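Local coordinates for conserved domain protein (Bacillus anthracis, PDB 3FBQ), which is of unknown function but folds into two linked beta-rich domains that are consistent with the immunoglobulin-like E-set class, at residues A[176-181]-A[240-245]; A[162-167]-A[195-200]; A[48-53]-A[227-232]; A[52-57]-A[113-118]. All coordinates share one frame; numbering follows the deposited sequence.

How the contacts relate
Contacts 3 and 4 both start from the chain around residues 48-57, which turns from strand 40-49 into strand 53-62. Contact 4 closes first, joining the two sheets of the N-terminal domain. Contact 3, its centre about 11 Å from that of contact 4, carries the turn across to strand 224-231 of the second domain. Contacts 1 and 2 lie within that domain, centres about 7 Å apart; their segments alternate along the chain. Each pairs strands of one antiparallel sheet that are not adjacent in it and face each other across the domain's interior. Contact 2 is nested in the loop closed by contact 3. The series thus runs from one domain's interior through the interface to the other's.

Contact 1 (A[176-181]-A[240-245])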
loop_
_atom_site.group_PDB
_atom_site.type_symbol
_atom_site.label_atom_id
_atom_site.label_comp_id
_atom_site.label_asym_id
_atom_site.label_seq_id
_atom_site.Cartn_x
_atom_site.Cartn_y
_atom_site.Cartn_z
ATOM N N PHE A 176 -10.481 -10.972 -28.082
ATOM C CA PHE A 176 -10.278 -12.435 -27.973
ATOM C C PHE A 176 -9.012 -12.789 -27.236
ATOM O O PHE A 176 -8.052 -12.046 -27.304
ATOM C CB PHE A 176 -10.354 -13.125 -29.348
ATOM C CG PHE A 176 -9.098 -13.018 -30.171
ATOM C CD1 PHE A 176 -9.024 -12.125 -31.236
ATOM C CD2 PHE A 176 -8.012 -13.821 -29.918
ATOM C CE1 PHE A 176 -7.886 -12.033 -32.046
ATOM C CE2 PHE A 176 -6.863 -13.706 -30.681
ATOM C CZ PHE A 176 -6.811 -12.834 -31.772
ATOM N N ILE A 177 -8.965 -13.935 -26.578
ATOM C CA ILE A 177 -7.809 -14.315 -25.689
ATOM C C ILE A 177 -7.066 -15.574 -26.081
ATOM O O ILE A 177 -7.669 -16.594 -26.319
ATOM C CB ILE A 177 -8.277 -14.528 -24.251
ATOM C CG1 ILE A 177 -9.037 -13.293 -23.732
ATOM C CG2 ILE A 177 -7.104 -14.880 -23.359
ATOM C CD1 ILE A 177 -9.763 -13.575 -22.473
ATOM N N LEU A 178 -5.750 -15.507 -26.154
ATOM C CA LEU A 178 -4.955 -16.747 -26.338
ATOM C C LEU A 178 -4.279 -17.228 -25.037
ATOM O O LEU A 178 -3.431 -16.536 -24.475
ATOM C CB LEU A 178 -3.909 -16.593 -27.447
ATOM C CG LEU A 178 -4.471 -16.252 -28.839
ATOM C CD1 LEU A 178 -3.331 -16.080 -29.790
ATOM C CD2 LEU A 178 -5.497 -17.216 -29.412
ATOM N N TYR A 179 -4.665 -18.408 -24.574
ATOM C CA TYR A 179 -4.006 -19.010 -23.451
ATOM C C TYR A 179 -2.930 -19.972 -23.912
ATOM O O TYR A 179 -3.133 -20.824 -24.769
ATOM C CB TYR A 179 -4.991 -19.830 -22.704
ATOM C CG TYR A 179 -6.090 -19.060 -22.082
ATOM C CD1 TYR A 179 -5.973 -18.573 -20.763
ATOM C CD2 TYR A 179 -7.319 -18.860 -22.779
ATOM C CE1 TYR A 179 -7.002 -17.915 -20.165
ATOM C CE2 TYR A 179 -8.383 -18.183 -22.163
ATOM C CZ TYR A 179 -8.207 -17.721 -20.859
ATOM O OH TYR A 179 -9.240 -17.056 -20.250
ATOM N N TYR A 180 -1.791 -19.891 -23.279
ATOM C CA TYR A 180 -0.721 -20.767 -23.669
ATOM C C TYR A 180 0.440 -20.782 -22.636
ATOM O O TYR A 180 0.366 -20.118 -21.590
ATOM C CB TYR A 180 -0.251 -20.305 -25.030
ATOM C CG TYR A 180 0.463 -18.990 -24.934
ATOM C CD1 TYR A 180 -0.245 -17.779 -24.882
ATOM C CD2 TYR A 180 1.870 -18.952 -24.870
ATOM C CE1 TYR A 180 0.449 -16.558 -24.771
ATOM C CE2 TYR A 180 2.572 -17.736 -24.769
ATOM C CZ TYR A 180 1.864 -16.562 -24.717
ATOM O OH TYR A 180 2.584 -15.410 -24.648
ATOM N N ASN A 181 1.500 -21.551 -22.932
ATOM C CA ASN A 181 2.638 -21.709 -21.995
ATOM C C ASN A 181 3.904 -22.059 -22.695
ATOM O O ASN A 181 3.858 -22.587 -23.791
ATOM C CB ASN A 181 2.387 -22.759 -20.917
ATOM C CG ASN A 181 2.050 -24.091 -21.484
ATOM O OD1 ASN A 181 2.830 -24.740 -22.190
ATOM N ND2 ASN A 181 0.865 -24.521 -21.171
ATOM N N LEU A 240 -6.132 -18.658 -37.345
ATOM C CA LEU A 240 -5.103 -17.760 -36.799
ATOM C C LEU A 240 -3.723 -18.339 -37.037
ATOM O O LEU A 240 -3.487 -19.541 -36.804
ATOM C CB LEU A 240 -5.276 -17.514 -35.289
ATOM C CG LEU A 240 -6.528 -16.709 -34.929
ATOM C CD1 LEU A 240 -6.920 -16.778 -33.450
ATOM C CD2 LEU A 240 -6.390 -15.255 -35.384
ATOM N N ILE A 241 -2.807 -17.485 -37.486
ATOM C CA ILE A 241 -1.417 -17.888 -37.661
ATOM C C ILE A 241 -0.610 -17.176 -36.584
ATOM O O ILE A 241 -0.555 -15.922 -36.524
ATOM C CB ILE A 241 -0.875 -17.646 -39.131
ATOM C CG1 ILE A 241 -1.722 -18.396 -40.166
ATOM C CG2 ILE A 241 0.568 -18.137 -39.258
ATOM C CD1 ILE A 241 -2.844 -17.562 -40.786
ATOM N N VAL A 242 -0.042 -17.990 -35.711
ATOM C CA VAL A 242 0.588 -17.493 -34.500
ATOM C C VAL A 242 2.088 -17.682 -34.589
ATOM O O VAL A 242 2.578 -18.818 -34.731
ATOM C CB VAL A 242 0.085 -18.267 -33.236
ATOM C CG1 VAL A 242 0.823 -17.769 -31.964
ATOM C CG2 VAL A 242 -1.427 -18.133 -33.038
ATOM N N THR A 243 2.843 -16.603 -34.458
ATOM C CA THR A 243 4.288 -16.805 -34.401
ATOM C C THR A 243 4.853 -16.495 -32.984
ATOM O O THR A 243 4.702 -15.360 -32.467
ATOM C CB THR A 243 5.057 -16.094 -35.563
ATOM O OG1 THR A 243 5.747 -14.945 -35.067
ATOM C CG2 THR A 243 4.142 -15.663 -36.741
ATOM N N PRO A 244 5.466 -17.530 -32.340
ATOM C CA PRO A 244 6.159 -17.398 -31.049
ATOM C C PRO A 244 7.532 -16.759 -31.212
ATOM O O PRO A 244 8.431 -17.368 -31.792
ATOM C CB PRO A 244 6.316 -18.858 -30.573
ATOM C CG PRO A 244 5.571 -19.723 -31.559
ATOM C CD PRO A 244 5.474 -18.930 -32.814
ATOM N N ARG A 245 7.675 -15.524 -30.740
ATOM C CA ARG A 245 8.973 -14.842 -30.636
ATOM C C ARG A 245 9.587 -15.210 -29.296
ATOM O O ARG A 245 8.905 -15.151 -28.275
ATOM C CB ARG A 245 8.775 -13.328 -30.735
ATOM C CG ARG A 245 8.695 -12.829 -32.165
ATOM C CD ARG A 245 7.624 -11.730 -32.363
ATOM N NE ARG A 245 7.088 -11.691 -33.744
ATOM C CZ ARG A 245 7.749 -12.072 -34.865
ATOM N NH1 ARG A 245 9.020 -12.506 -34.814
ATOM N NH2 ARG A 245 7.139 -12.010 -36.055
#
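Leu240 reaches across to Phe176 and Leu178 with the end of its side chain. From CB, CG stands anti to the carbonyl carbon (chi1 -68°), a torsion that directs the CG branches toward these two residues. CD1 does most of the touching: it lies 4.1 Å from CE2 of Phe176, approaching the ring obliquely, and 4.3 Å from CD2 of Leu178. CD2 is 4.4 Å from CZ of Phe176, so both methyls approach the CE2-CZ end from the same side, CD1 being the nearer. Two residues on, Val242 CG2 meets Leu178 CD1 at 4.3 Å. The Phe176 ring also packs against that of Phe230, and Val201 touches both Leu178 and Leu240. Strands 176-181 and 240-245 run 40° apart with axes 11.5 Å from each other, a distance that branched aliphatic and aromatic side chains can span. They belong to one antiparallel sheet without being neighbours in it, and meet across the interior of the curled sheet. With no hydrogen bond between the segments and all four touching residues buried, the contact is purely hydrophobic.

Contact 2 (A[162-167]-A[195-200])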
loop_
_atom_site.group_PDB
_atom_site.type_symbol
_atom_site.label_atom_id
_atom_site.label_comp_id
_atom_site.label_asym_id
_atom_site.label_seq_id
_atom_site.Cartn_x
_atom_site.Cartn_y
_atom_site.Cartn_z
ATOM N N ILE A 162 12.525 -25.729 -25.922
ATOM C CA ILE A 162 12.188 -24.356 -25.684
ATOM C C ILE A 162 11.074 -24.094 -26.631
ATOM O O ILE A 162 11.331 -23.850 -27.782
ATOM C CB ILE A 162 13.254 -23.460 -26.171
ATOM C CG1 ILE A 162 14.127 -23.029 -25.030
ATOM C CG2 ILE A 162 12.619 -22.261 -26.732
ATOM C CD1 ILE A 162 14.358 -21.603 -25.034
ATOM N N LYS A 163 9.843 -24.179 -26.171
ATOM C CA LYS A 163 8.803 -24.760 -26.976
ATOM C C LYS A 163 7.483 -24.206 -26.534
ATOM O O LYS A 163 7.279 -24.084 -25.356
ATOM C CB LYS A 163 8.821 -26.249 -26.773
ATOM C CG LYS A 163 7.655 -26.764 -26.045
ATOM C CD LYS A 163 6.742 -27.455 -26.994
ATOM C CE LYS A 163 6.742 -28.922 -26.778
ATOM N NZ LYS A 163 5.428 -29.458 -26.408
ATOM N N ALA A 164 6.586 -23.853 -27.454
ATOM C CA ALA A 164 5.398 -23.057 -27.056
ATOM C C ALA A 164 4.107 -23.835 -27.249
ATOM O O ALA A 164 3.851 -24.316 -28.345
ATOM C CB ALA A 164 5.364 -21.747 -27.806
ATOM N N ASN A 165 3.306 -24.003 -26.208
ATOM C CA ASN A 165 2.049 -24.754 -26.354
ATOM C C ASN A 165 0.798 -23.942 -26.241
ATOM O O ASN A 165 0.559 -23.305 -25.210
ATOM C CB ASN A 165 1.969 -25.854 -25.322
ATOM C CG ASN A 165 3.235 -26.621 -25.234
ATOM O OD1 ASN A 165 3.521 -27.468 -26.098
ATOM N ND2 ASN A 165 4.044 -26.310 -24.217
ATOM N N MET A 166 -0.022 -23.987 -27.281
ATOM C CA MET A 166 -1.314 -23.349 -27.219
ATOM C C MET A 166 -2.149 -24.106 -26.169
ATOM O O MET A 166 -1.828 -25.253 -25.810
ATOM C CB MET A 166 -1.941 -23.380 -28.632
ATOM C CG MET A 166 -1.314 -22.384 -29.715
ATOM S SD MET A 166 -0.893 -20.679 -29.116
ATOM C CE MET A 166 0.768 -20.912 -28.478
ATOM N N GLU A 167 -3.179 -23.482 -25.625
ATOM C CA GLU A 167 -4.016 -24.167 -24.614
ATOM C C GLU A 167 -5.490 -23.875 -24.876
ATOM O O GLU A 167 -6.359 -24.775 -24.873
ATOM C CB GLU A 167 -3.689 -23.682 -23.191
ATOM C CG GLU A 167 -2.583 -24.404 -22.358
ATOM C CD GLU A 167 -2.246 -23.617 -21.045
ATOM O OE1 GLU A 167 -1.315 -23.985 -20.251
ATOM O OE2 GLU A 167 -2.911 -22.580 -20.801
ATOM N N VAL A 195 13.982 -16.766 -20.365
ATOM C CA VAL A 195 13.235 -17.106 -21.568
ATOM C C VAL A 195 11.825 -16.525 -21.525
ATOM O O VAL A 195 11.073 -16.769 -20.582
ATOM C CB VAL A 195 13.146 -18.631 -21.767
ATOM C CG1 VAL A 195 12.642 -18.955 -23.164
ATOM C CG2 VAL A 195 14.500 -19.277 -21.517
ATOM N N ASP A 196 11.475 -15.757 -22.551
ATOM C CA ASP A 196 10.232 -15.034 -22.564
ATOM C C ASP A 196 9.575 -15.203 -23.922
ATOM O O ASP A 196 10.107 -14.732 -24.932
ATOM C CB ASP A 196 10.524 -13.573 -22.277
ATOM C CG ASP A 196 9.315 -12.715 -22.414
ATOM O OD1 ASP A 196 9.437 -11.637 -23.024
ATOM O OD2 ASP A 196 8.235 -13.136 -21.945
ATOM N N VAL A 197 8.415 -15.852 -23.945
ATOM C CA VAL A 197 7.751 -16.236 -25.216
ATOM C C VAL A 197 6.559 -15.359 -25.588
ATOM O O VAL A 197 5.497 -15.462 -25.001
ATOM C CB VAL A 197 7.258 -17.698 -25.224
ATOM C CG1 VAL A 197 6.969 -18.093 -26.589
ATOM C CG2 VAL A 197 8.277 -18.622 -24.677
ATOM N N GLU A 198 6.759 -14.535 -26.604
ATOM C CA GLU A 198 5.788 -13.595 -27.111
ATOM C C GLU A 198 5.144 -14.209 -28.307
ATOM O O GLU A 198 5.816 -14.899 -29.037
ATOM C CB GLU A 198 6.520 -12.365 -27.635
ATOM C CG GLU A 198 5.897 -11.066 -27.179
ATOM C CD GLU A 198 6.257 -10.787 -25.722
ATOM O OE1 GLU A 198 5.398 -10.198 -25.027
ATOM O OE2 GLU A 198 7.392 -11.185 -25.286
ATOM N N LEU A 199 3.860 -13.936 -28.530
ATOM C CA LEU A 199 3.172 -14.340 -29.742
ATOM C C LEU A 199 2.698 -13.143 -30.516
ATOM O O LEU A 199 2.281 -12.120 -29.974
ATOM C CB LEU A 199 1.948 -15.160 -29.429
ATOM C CG LEU A 199 1.916 -16.232 -28.351
ATOM C CD1 LEU A 199 0.447 -16.591 -28.196
ATOM C CD2 LEU A 199 2.763 -17.454 -28.683
ATOM N N THR A 200 2.728 -13.307 -31.821
ATOM C CA THR A 200 2.321 -12.282 -32.761
ATOM C C THR A 200 1.244 -12.985 -33.526
ATOM O O THR A 200 1.365 -14.194 -33.801
ATOM C CB THR A 200 3.541 -11.891 -33.654
ATOM O OG1 THR A 200 3.848 -10.507 -33.432
ATOM C CG2 THR A 200 3.346 -12.223 -35.154
#
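Ile162 and Val195 meet tip to tip, the CD1 methyl of the first 3.7 Å from CG1 of the second. At the other end of the contact Met166 and Leu199 repeat this head-on arrangement, CE against CD2 at 4.0 Å. Methionine suits that place because its unbranched chain can fold: bends at chi2 (-41°) and chi3 (87°) bring the terminal methyl toward Leu199, although the bond from the backbone does not aim there. Between these pairs Ala164 CB is 4.2 Å from CG1 of Val197, which chi1 of -164° places on the alanine's side. Here the backbones come closest, the CA atoms being 7.4 Å apart, and a single methyl is enough. Tyr180 packs against both Met166 and Leu199, and its OH is hydrogen-bonded to Val197 O. Strands 162-171 and 196-203 share a sheet but are not neighbours in it; their side chains meet across its curled interior. Every link is between methyl groups, so nothing polar sets the register between the segments, and the contact rests on apolar packing.

Contact 3 (A[48-53]-A[227-232]); sequences ISDGRT and SATFQK
Thr229, which gives up the most surface here, turns its methyl toward the carboxylate of Asp50, CG2 lying 4.2 Å from OD2. That methyl stands anti to the backbone N, while OG1 takes the position beside the N (chi1 -43°). Threonine can serve two neighbours in this way: the methyl packs against the turn, and the hydroxyl forms a hydrogen bond with OD1 of Asn214 on the adjoining strand. The side chains of Asp50 and Thr229 approach from opposite directions, and their meeting is a van der Waals one. Aspartate is short enough to fit here: it points from the turn toward strand 224-231, where the threonine methyl is what its carboxylate meets. Thr53 adds a lighter touch, with its CG2 4.4 Å from Thr229 OG1.

The turn that presents Asp50 and Thr53 is held by a backbone hydrogen bond from Asp50 N to Thr53 O, 2.7 Å long. Between them Gly51 adopts a positive phi of 89°, at which a side chain would press on the preceding carbonyl oxygen. Arg52 donates from NE to the OH of Tyr179 and from NH1 and NH2 to the carbonyl oxygens of Asp108 and His106, which ties the same turn to both domains. The arrangement is a beta-hairpin turn between strands 40-49 and 53-62 resting on strand 224-231, an interdomain junction in a chain whose two domains are probably of the E-set class.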
loop_
_atom_site.group_PDB
_atom_site.type_symbol
_atom_site.label_atom_id
_atom_site.label_comp_id
_atom_site.label_asym_id
_atom_site.label_seq_id
_atom_site.Cartn_x
_atom_site.Cartn_y
_atom_site.Cartn_z
ATOM N N ILE A 48 -16.136 -3.317 -17.300
ATOM C CA ILE A 48 -16.265 -4.438 -18.248
ATOM C C ILE A 48 -15.401 -5.617 -17.810
ATOM O O ILE A 48 -14.360 -5.461 -17.198
ATOM C CB ILE A 48 -15.776 -4.042 -19.633
ATOM C CG1 ILE A 48 -16.398 -4.959 -20.735
ATOM C CG2 ILE A 48 -14.198 -3.987 -19.685
ATOM C CD1 ILE A 48 -16.056 -4.542 -22.157
ATOM N N SER A 49 -15.809 -6.809 -18.181
ATOM C CA SER A 49 -15.194 -8.045 -17.702
ATOM C C SER A 49 -15.349 -9.111 -18.768
ATOM O O SER A 49 -16.479 -9.458 -19.238
ATOM C CB SER A 49 -15.878 -8.522 -16.436
ATOM O OG SER A 49 -15.595 -9.875 -16.247
ATOM N N ASP A 50 -14.177 -9.581 -19.165
ATOM C CA ASP A 50 -13.925 -10.629 -20.171
ATOM C C ASP A 50 -14.638 -11.872 -19.717
ATOM O O ASP A 50 -14.830 -12.753 -20.500
ATOM C CB ASP A 50 -12.404 -11.027 -20.111
ATOM C CG ASP A 50 -11.646 -10.675 -21.338
ATOM O OD1 ASP A 50 -12.309 -10.480 -22.362
ATOM O OD2 ASP A 50 -10.379 -10.639 -21.341
ATOM N N GLY A 51 -14.906 -12.016 -18.430
ATOM C CA GLY A 51 -14.911 -13.364 -17.863
ATOM C C GLY A 51 -13.514 -13.725 -17.372
ATOM O O GLY A 51 -13.345 -14.473 -16.372
ATOM N N ARG A 52 -12.498 -13.197 -18.054
ATOM C CA ARG A 52 -11.150 -13.525 -17.661
ATOM C C ARG A 52 -10.557 -12.344 -16.953
ATOM O O ARG A 52 -9.904 -12.499 -15.921
ATOM C CB ARG A 52 -10.269 -13.911 -18.856
ATOM C CG ARG A 52 -8.756 -14.061 -18.548
ATOM C CD ARG A 52 -8.345 -14.986 -17.347
ATOM N NE ARG A 52 -9.038 -16.271 -17.405
ATOM C CZ ARG A 52 -9.015 -17.210 -16.449
ATOM N NH1 ARG A 52 -9.691 -18.322 -16.599
ATOM N NH2 ARG A 52 -8.307 -17.066 -15.343
ATOM N N THR A 53 -10.733 -11.162 -17.556
ATOM C CA THR A 53 -10.073 -9.979 -17.058
ATOM C C THR A 53 -11.101 -8.843 -16.817
ATOM O O THR A 53 -12.151 -8.781 -17.487
ATOM C CB THR A 53 -8.712 -9.627 -17.801
ATOM O OG1 THR A 53 -8.654 -8.231 -18.028
ATOM C CG2 THR A 53 -8.485 -10.309 -19.121
ATOM N N SER A 227 -1.225 -15.581 -20.781
ATOM C CA SER A 227 -2.321 -15.338 -21.718
ATOM C C SER A 227 -2.273 -13.915 -22.238
ATOM O O SER A 227 -1.710 -13.014 -21.569
ATOM C CB SER A 227 -3.641 -15.605 -21.050
ATOM O OG SER A 227 -4.082 -14.442 -20.407
ATOM N N ALA A 228 -2.814 -13.667 -23.428
ATOM C CA ALA A 228 -2.793 -12.294 -23.933
ATOM C C ALA A 228 -4.110 -11.957 -24.540
ATOM O O ALA A 228 -4.887 -12.857 -24.966
ATOM C CB ALA A 228 -1.759 -12.147 -24.925
ATOM N N THR A 229 -4.397 -10.666 -24.638
ATOM C CA THR A 229 -5.683 -10.331 -25.240
ATOM C C THR A 229 -5.485 -9.559 -26.507
ATOM O O THR A 229 -4.592 -8.738 -26.585
ATOM C CB THR A 229 -6.556 -9.591 -24.244
ATOM O OG1 THR A 229 -6.414 -10.268 -22.999
ATOM C CG2 THR A 229 -8.082 -9.598 -24.694
ATOM N N PHE A 230 -6.294 -9.861 -27.506
ATOM C CA PHE A 230 -6.134 -9.210 -28.779
ATOM C C PHE A 230 -7.473 -8.722 -29.319
ATOM O O PHE A 230 -8.559 -9.091 -28.810
ATOM C CB PHE A 230 -5.522 -10.133 -29.804
ATOM C CG PHE A 230 -4.279 -10.879 -29.351
ATOM C CD1 PHE A 230 -3.002 -10.551 -29.915
ATOM C CD2 PHE A 230 -4.371 -11.942 -28.452
ATOM C CE1 PHE A 230 -1.844 -11.267 -29.583
ATOM C CE2 PHE A 230 -3.209 -12.675 -28.048
ATOM C CZ PHE A 230 -1.935 -12.333 -28.628
ATOM N N GLN A 231 -7.344 -7.869 -30.335
ATOM C CA GLN A 231 -8.407 -7.150 -31.028
ATOM C C GLN A 231 -9.595 -7.996 -31.418
ATOM O O GLN A 231 -9.442 -9.199 -31.641
ATOM C CB GLN A 231 -7.843 -6.569 -32.330
ATOM C CG GLN A 231 -6.793 -5.489 -32.130
ATOM C CD GLN A 231 -6.363 -4.917 -33.450
ATOM O OE1 GLN A 231 -5.189 -4.899 -33.781
ATOM N NE2 GLN A 231 -7.322 -4.501 -34.235
ATOM N N LYS A 232 -10.775 -7.358 -31.502
ATOM C CA LYS A 232 -11.938 -7.964 -32.149
ATOM C C LYS A 232 -11.415 -8.827 -33.286
ATOM O O LYS A 232 -10.876 -8.303 -34.265
ATOM C CB LYS A 232 -12.851 -6.894 -32.723
ATOM C CG LYS A 232 -14.276 -7.191 -32.480
ATOM C CD LYS A 232 -15.142 -6.632 -33.531
ATOM C CE LYS A 232 -16.562 -7.167 -33.455
ATOM N NZ LYS A 232 -16.778 -8.657 -33.627
#

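Contact 4 (A[52-57]-A[113-118])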
loop_
_atom_site.group_PDB
_atom_site.type_symbol
_atom_site.label_atom_id
_atom_site.label_comp_id
_atom_site.label_asym_id
_atom_site.label_seq_id
_atom_site.Cartn_x
_atom_site.Cartn_y
_atom_site.Cartn_z
ATOM N N ARG A 52 -12.498 -13.197 -18.054
ATOM C CA ARG A 52 -11.150 -13.525 -17.661
ATOM C C ARG A 52 -10.557 -12.344 -16.953
ATOM O O ARG A 52 -9.904 -12.499 -15.921
ATOM C CB ARG A 52 -10.269 -13.911 -18.856
ATOM C CG ARG A 52 -8.756 -14.061 -18.548
ATOM C CD ARG A 52 -8.345 -14.986 -17.347
ATOM N NE ARG A 52 -9.038 -16.271 -17.405
ATOM C CZ ARG A 52 -9.015 -17.210 -16.449
ATOM N NH1 ARG A 52 -9.691 -18.322 -16.599
ATOM N NH2 ARG A 52 -8.307 -17.066 -15.343
ATOM N N THR A 53 -10.733 -11.162 -17.556
ATOM C CA THR A 53 -10.073 -9.979 -17.058
ATOM C C THR A 53 -11.101 -8.843 -16.817
ATOM O O THR A 53 -12.151 -8.781 -17.487
ATOM C CB THR A 53 -8.712 -9.627 -17.801
ATOM O OG1 THR A 53 -8.654 -8.231 -18.028
ATOM C CG2 THR A 53 -8.485 -10.309 -19.121
ATOM N N LEU A 54 -10.870 -8.010 -15.801
ATOM C CA LEU A 54 -11.804 -6.955 -15.460
ATOM C C LEU A 54 -11.076 -5.651 -15.683
ATOM O O LEU A 54 -9.943 -5.485 -15.225
ATOM C CB LEU A 54 -12.196 -7.092 -14.025
ATOM C CG LEU A 54 -12.809 -5.851 -13.391
ATOM C CD1 LEU A 54 -14.313 -5.644 -13.718
ATOM C CD2 LEU A 54 -12.552 -5.920 -11.853
ATOM N N SER A 55 -11.670 -4.758 -16.460
ATOM C CA SER A 55 -10.979 -3.547 -16.787
ATOM C C SER A 55 -11.902 -2.462 -16.388
ATOM O O SER A 55 -13.136 -2.545 -16.534
ATOM C CB SER A 55 -10.558 -3.426 -18.250
ATOM O OG SER A 55 -10.404 -4.707 -18.870
ATOM N N ILE A 56 -11.281 -1.449 -15.820
ATOM C CA ILE A 56 -11.967 -0.371 -15.190
ATOM C C ILE A 56 -11.314 0.947 -15.581
ATOM O O ILE A 56 -10.079 1.040 -15.756
ATOM C CB ILE A 56 -11.861 -0.625 -13.705
ATOM C CG1 ILE A 56 -13.216 -0.981 -13.219
ATOM C CG2 ILE A 56 -11.009 0.451 -12.869
ATOM C CD1 ILE A 56 -13.147 -1.180 -11.780
ATOM N N THR A 57 -12.158 1.962 -15.673
ATOM C CA THR A 57 -11.776 3.249 -16.165
ATOM C C THR A 57 -12.125 4.250 -15.074
ATOM O O THR A 57 -13.154 4.100 -14.377
ATOM C CB THR A 57 -12.514 3.409 -17.487
ATOM O OG1 THR A 57 -11.587 3.120 -18.562
ATOM C CG2 THR A 57 -13.058 4.726 -17.658
ATOM N N ASP A 113 -18.662 -15.716 -14.274
ATOM C CA ASP A 113 -19.791 -14.993 -14.871
ATOM C C ASP A 113 -20.023 -13.653 -14.169
ATOM O O ASP A 113 -20.217 -12.641 -14.812
ATOM C CB ASP A 113 -21.052 -15.863 -14.910
ATOM C CG ASP A 113 -20.847 -17.153 -15.725
ATOM O OD1 ASP A 113 -19.907 -17.263 -16.563
ATOM O OD2 ASP A 113 -21.656 -18.089 -15.552
ATOM N N LYS A 114 -19.967 -13.656 -12.849
ATOM C CA LYS A 114 -20.001 -12.430 -12.059
ATOM C C LYS A 114 -18.624 -12.244 -11.421
ATOM O O LYS A 114 -18.097 -13.171 -10.870
ATOM C CB LYS A 114 -21.141 -12.505 -11.011
ATOM C CG LYS A 114 -22.530 -12.244 -11.662
ATOM C CD LYS A 114 -23.730 -12.826 -10.878
ATOM C CE LYS A 114 -25.080 -12.629 -11.656
ATOM N NZ LYS A 114 -26.367 -13.199 -11.013
ATOM N N VAL A 115 -18.014 -11.074 -11.558
ATOM C CA VAL A 115 -16.777 -10.765 -10.851
ATOM C C VAL A 115 -17.105 -9.788 -9.740
ATOM O O VAL A 115 -17.519 -8.680 -10.023
ATOM C CB VAL A 115 -15.719 -10.046 -11.748
ATOM C CG1 VAL A 115 -14.468 -9.653 -10.912
ATOM C CG2 VAL A 115 -15.297 -10.891 -12.904
ATOM N N ASN A 116 -16.905 -10.186 -8.493
ATOM C CA ASN A 116 -17.008 -9.277 -7.359
ATOM C C ASN A 116 -15.677 -8.646 -7.094
ATOM O O ASN A 116 -14.670 -9.322 -6.852
ATOM C CB ASN A 116 -17.471 -10.038 -6.125
ATOM C CG ASN A 116 -18.656 -10.961 -6.440
ATOM O OD1 ASN A 116 -19.769 -10.479 -6.736
ATOM N ND2 ASN A 116 -18.438 -12.301 -6.368
ATOM N N PHE A 117 -15.601 -7.341 -7.120
ATOM C CA PHE A 117 -14.267 -6.798 -6.831
ATOM C C PHE A 117 -14.307 -5.657 -5.830
ATOM O O PHE A 117 -15.397 -5.140 -5.590
ATOM C CB PHE A 117 -13.599 -6.388 -8.124
ATOM C CG PHE A 117 -14.309 -5.305 -8.793
ATOM C CD1 PHE A 117 -13.950 -3.995 -8.560
ATOM C CD2 PHE A 117 -15.430 -5.586 -9.605
ATOM C CE1 PHE A 117 -14.627 -2.950 -9.177
ATOM C CE2 PHE A 117 -16.145 -4.536 -10.253
ATOM C CZ PHE A 117 -15.721 -3.216 -10.051
ATOM N N ARG A 118 -13.158 -5.289 -5.245
ATOM C CA ARG A 118 -13.122 -4.075 -4.413
ATOM C C ARG A 118 -11.970 -3.271 -4.852
ATOM O O ARG A 118 -10.821 -3.770 -4.957
ATOM C CB ARG A 118 -13.043 -4.308 -2.880
ATOM C CG ARG A 118 -13.774 -5.587 -2.429
ATOM C CD ARG A 118 -14.733 -5.526 -1.222
ATOM N NE ARG A 118 -14.052 -5.310 0.057
ATOM C CZ ARG A 118 -14.589 -5.435 1.288
ATOM N NH1 ARG A 118 -15.862 -5.817 1.473
ATOM N NH2 ARG A 118 -13.831 -5.172 2.361
#
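Leu54 is the main bump of this contact, and the hollow it fills is formed by the face of the Phe117 ring and the side of Val115. Its CD2 methyl lies over one face of the ring, 3.9 Å from the centroid and 23° off the normal, which makes a CH-pi contact. It is shifted toward the rim on the side of CG, 3.6 Å away. The same methyl is 4.3 Å from CG1 of Val115, so it sits between the aromatic and the valine, while CD1 reaches the ring at CE2. The two side chains cross at about a right angle, leucine coming down on the flat of the phenyl group.

Phe117 CG lies between its backbone N and carbonyl carbon (chi1 64°), which turns the ring beneath Leu54 and carries its far end to Ile56. The Ile56 and Phe117 side chains come from opposite directions, and Ile56 CD1, obliquely placed 3.5 Å from CE1, lies on the same side of the ring plane as Leu54 CD2. A flat, wide residue suits this place because it can receive two aliphatic bumps that are two positions apart on strand 53-57.

That strand and strand 114-118 cross at -54° with axes 9.3 Å apart, and they belong to the two separate antiparallel sheets of the N-terminal domain. Leu76 joins Leu54 and Phe117, and Val143 packs on Leu54 and Val115. No hydrogen bond links the segments: the sheets are held face to face here by dispersion and hydrophobic burial, with the CH-pi contact as its one directional element.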